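PDB 2CYB: tyrosine--tRNA ligase from Archaeoglobus fulgidus, which catalyses the two-step attachment of tyrosine to its cognate tRNA, first activating the amino acid with ATP and then transferring it to the acceptor end. Local coordinates for residues I223-E233 and A305-R316. Numbering follows the deposited sequence.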
# COMPACT_ATOMS: atom_id res chain seq x y z
N ILE A 223 -20.36 21.62 16.13
CA ILE A 223 -19.83 22.93 16.51
C ILE A 223 -18.32 22.98 16.31
O ILE A 223 -17.59 22.12 16.79
CB ILE A 223 -20.15 23.24 17.98
CG1 ILE A 223 -21.67 23.39 18.16
CG2 ILE A 223 -19.42 24.51 18.43
CD1 ILE A 223 -22.11 23.58 19.59
N SER A 224 -17.86 24.01 15.60
CA SER A 224 -16.43 24.18 15.34
C SER A 224 -15.84 25.21 16.28
O SER A 224 -16.55 26.09 16.76
CB SER A 224 -16.22 24.63 13.89
OG SER A 224 -16.93 23.79 13.00
N VAL A 225 -14.54 25.10 16.54
CA VAL A 225 -13.87 26.04 17.44
C VAL A 225 -13.85 27.45 16.87
O VAL A 225 -13.46 28.40 17.56
CB VAL A 225 -12.40 25.63 17.70
CG1 VAL A 225 -12.34 24.25 18.33
CG2 VAL A 225 -11.61 25.67 16.39
N ARG A 226 -14.26 27.58 15.62
CA ARG A 226 -14.27 28.87 14.95
C ARG A 226 -15.67 29.49 14.93
O ARG A 226 -15.83 30.64 14.53
CB ARG A 226 -13.74 28.70 13.53
CG ARG A 226 -13.12 29.95 12.93
CD ARG A 226 -12.60 29.65 11.52
NE ARG A 226 -11.99 30.82 10.90
CZ ARG A 226 -10.88 31.41 11.34
NH1 ARG A 226 -10.25 30.94 12.41
NH2 ARG A 226 -10.40 32.48 10.71
N ASP A 227 -16.68 28.73 15.34
CA ASP A 227 -18.04 29.27 15.36
C ASP A 227 -18.14 30.46 16.32
O ASP A 227 -17.70 30.39 17.47
CB ASP A 227 -19.06 28.20 15.79
CG ASP A 227 -19.37 27.21 14.68
OD1 ASP A 227 -19.30 27.58 13.49
OD2 ASP A 227 -19.71 26.05 15.01
N PRO A 228 -18.70 31.59 15.86
CA PRO A 228 -18.84 32.76 16.73
C PRO A 228 -19.92 32.50 17.78
O PRO A 228 -20.84 31.70 17.57
CB PRO A 228 -19.22 33.87 15.75
CG PRO A 228 -19.99 33.13 14.69
CD PRO A 228 -19.15 31.89 14.48
N PRO A 229 -19.83 33.19 18.93
CA PRO A 229 -20.80 33.02 20.02
C PRO A 229 -22.25 32.95 19.54
O PRO A 229 -23.02 32.12 20.00
CB PRO A 229 -20.53 34.23 20.90
CG PRO A 229 -19.06 34.38 20.79
CD PRO A 229 -18.83 34.21 19.29
N GLU A 230 -22.60 33.82 18.60
CA GLU A 230 -23.96 33.85 18.06
C GLU A 230 -24.30 32.55 17.35
O GLU A 230 -25.41 32.02 17.50
CB GLU A 230 -24.11 35.01 17.07
CG GLU A 230 -24.47 36.35 17.71
CD GLU A 230 -25.95 36.47 18.03
OE1 GLU A 230 -26.45 35.67 18.85
OE2 GLU A 230 -26.61 37.35 17.44
N GLU A 231 -23.36 32.03 16.57
CA GLU A 231 -23.57 30.80 15.83
C GLU A 231 -23.67 29.62 16.79
O GLU A 231 -24.49 28.72 16.60
CB GLU A 231 -22.43 30.58 14.82
CG GLU A 231 -22.58 29.33 13.96
CD GLU A 231 -23.78 29.38 13.02
OE1 GLU A 231 -24.06 28.35 12.35
OE2 GLU A 231 -24.45 30.43 12.94
N VAL A 232 -22.82 29.61 17.82
CA VAL A 232 -22.88 28.54 18.81
C VAL A 232 -24.27 28.52 19.44
O VAL A 232 -24.88 27.46 19.60
CB VAL A 232 -21.85 28.75 19.94
CG1 VAL A 232 -22.08 27.75 21.06
CG2 VAL A 232 -20.44 28.60 19.38
N GLU A 233 -24.77 29.70 19.79
CA GLU A 233 -26.09 29.80 20.40
C GLU A 233 -27.17 29.27 19.49
O GLU A 233 -28.05 28.53 19.92
CB GLU A 233 -26.38 31.25 20.77
CG GLU A 233 -25.65 31.72 22.02
CD GLU A 233 -25.75 33.22 22.23
OE1 GLU A 233 -26.76 33.81 21.79
OE2 GLU A 233 -24.83 33.80 22.85
N ALA A 305 -24.61 26.51 26.07
CA ALA A 305 -24.13 27.48 25.10
C ALA A 305 -23.20 28.49 25.76
O ALA A 305 -22.17 28.87 25.19
CB ALA A 305 -25.31 28.20 24.43
N LYS A 306 -23.56 28.93 26.97
CA LYS A 306 -22.74 29.91 27.67
C LYS A 306 -21.37 29.36 28.05
O LYS A 306 -20.35 30.02 27.86
CB LYS A 306 -23.45 30.40 28.94
CG LYS A 306 -22.62 31.34 29.78
CD LYS A 306 -23.35 31.77 31.04
CE LYS A 306 -22.46 32.66 31.90
NZ LYS A 306 -23.13 33.06 33.18
N TYR A 307 -21.33 28.15 28.60
CA TYR A 307 -20.05 27.56 28.98
C TYR A 307 -19.20 27.22 27.76
O TYR A 307 -17.99 27.44 27.76
CB TYR A 307 -20.27 26.31 29.83
CG TYR A 307 -20.52 26.62 31.28
CD1 TYR A 307 -21.79 27.01 31.73
CD2 TYR A 307 -19.49 26.57 32.21
CE1 TYR A 307 -22.02 27.32 33.07
CE2 TYR A 307 -19.70 26.88 33.55
CZ TYR A 307 -20.97 27.26 33.97
OH TYR A 307 -21.19 27.55 35.30
N LEU A 308 -19.84 26.69 26.72
CA LEU A 308 -19.11 26.35 25.51
C LEU A 308 -18.51 27.62 24.93
O LEU A 308 -17.37 27.63 24.48
CB LEU A 308 -20.03 25.67 24.49
CG LEU A 308 -19.35 25.08 23.25
CD1 LEU A 308 -18.22 24.13 23.67
CD2 LEU A 308 -20.38 24.33 22.43
N ASN A 309 -19.28 28.71 24.94
CA ASN A 309 -18.77 29.97 24.42
C ASN A 309 -17.60 30.50 25.24
O ASN A 309 -16.70 31.13 24.70
CB ASN A 309 -19.88 31.03 24.33
CG ASN A 309 -20.65 30.94 23.04
OD1 ASN A 309 -20.08 30.64 21.99
ND2 ASN A 309 -21.95 31.22 23.09
N MET A 310 -17.61 30.23 26.54
CA MET A 310 -16.52 30.68 27.39
C MET A 310 -15.28 29.89 27.00
O MET A 310 -14.17 30.42 26.91
CB MET A 310 -16.85 30.44 28.87
CG MET A 310 -17.94 31.34 29.42
SD MET A 310 -18.08 31.24 31.22
CE MET A 310 -19.07 29.79 31.38
N LEU A 311 -15.49 28.60 26.75
CA LEU A 311 -14.43 27.68 26.37
C LEU A 311 -13.76 28.12 25.07
O LEU A 311 -12.53 28.24 24.99
CB LEU A 311 -15.03 26.28 26.23
CG LEU A 311 -14.17 25.03 26.46
CD1 LEU A 311 -15.07 23.82 26.62
CD2 LEU A 311 -13.22 24.85 25.29
N LEU A 312 -14.57 28.36 24.04
CA LEU A 312 -14.06 28.77 22.73
C LEU A 312 -13.49 30.18 22.73
O LEU A 312 -12.48 30.45 22.08
CB LEU A 312 -15.17 28.66 21.69
CG LEU A 312 -15.54 27.25 21.21
CD1 LEU A 312 -15.90 26.37 22.39
CD2 LEU A 312 -16.70 27.34 20.24
N GLU A 313 -14.14 31.08 23.46
CA GLU A 313 -13.66 32.46 23.54
C GLU A 313 -12.25 32.46 24.10
O GLU A 313 -11.36 33.11 23.57
CB GLU A 313 -14.59 33.30 24.43
CG GLU A 313 -15.75 33.92 23.68
CD GLU A 313 -15.30 34.95 22.67
OE1 GLU A 313 -14.72 35.98 23.08
OE2 GLU A 313 -15.53 34.74 21.46
N ASP A 314 -12.06 31.71 25.18
CA ASP A 314 -10.75 31.61 25.81
C ASP A 314 -9.76 30.99 24.82
O ASP A 314 -8.60 31.40 24.74
CB ASP A 314 -10.84 30.75 27.06
CG ASP A 314 -9.50 30.57 27.74
OD1 ASP A 314 -8.91 31.58 28.18
OD2 ASP A 314 -9.02 29.41 27.83
N ALA A 315 -10.23 30.00 24.06
CA ALA A 315 -9.38 29.33 23.08
C ALA A 315 -8.89 30.34 22.05
O ALA A 315 -7.70 30.39 21.74
CB ALA A 315 -10.15 28.20 22.39
N ARG A 316 -9.80 31.13 21.52
CA ARG A 316 -9.45 32.14 20.54
C ARG A 316 -8.51 33.17 21.14
O ARG A 316 -7.57 33.64 20.48
CB ARG A 316 -10.72 32.81 20.00
CG ARG A 316 -11.42 31.98 18.92
CD ARG A 316 -12.82 32.48 18.61
NE ARG A 316 -13.75 32.19 19.69
CZ ARG A 316 -15.07 32.38 19.62
NH1 ARG A 316 -15.84 32.09 20.66
NH2 ARG A 316 -15.61 32.87 18.51
O HOH W 1 -18.04 30.98 20.13
O HOH W 2 -24.05 31.91 24.97
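Val232 is the knob of this contact: its forked side chain drops into a hollow of helix 305-316 framed by Ala305, Leu308, Asn309 and Leu312. Holding CG1 anti to the backbone N (chi1 171°) spreads the fork, CG1 against Leu308 CD2 and CG2 4.0 Å from Leu312 CD2. Ala305, with only a methyl, keeps one wall low. Beside this hollow Ile223 meets Leu308 tip to tip, CD1 to CD2 at a tight 3.4 Å, while Leu312 CD2 nestles against Ser224 O in the turn before the helix. The compact, puckered Pro229 ring, suited to a helix's first turn, lies at the edge of the Arg316 guanidinium, CD 3.6 Å from NH2, and Glu313 crosses it at about a right angle, its OE2 against Pro229 CG. Asn309 bridges the roughly antiparallel helix segments 229-233 and 305-316 (146°): ND2 gives Pro229 O a weak bond of 3.4 Å and reaches Glu233 OE2 through one water, while a second water donates to both OD1 and Asp227 O and takes a weak bond from Arg316 NH1. A leucine in its place would probably cost each water one of its partners and leave Pro229 O without this cross-link. Apolar shape thus fits the helices together beside a water-bridged polar patch, joining the segment that follows the KMSKS motif to the C-terminal helix 297-319.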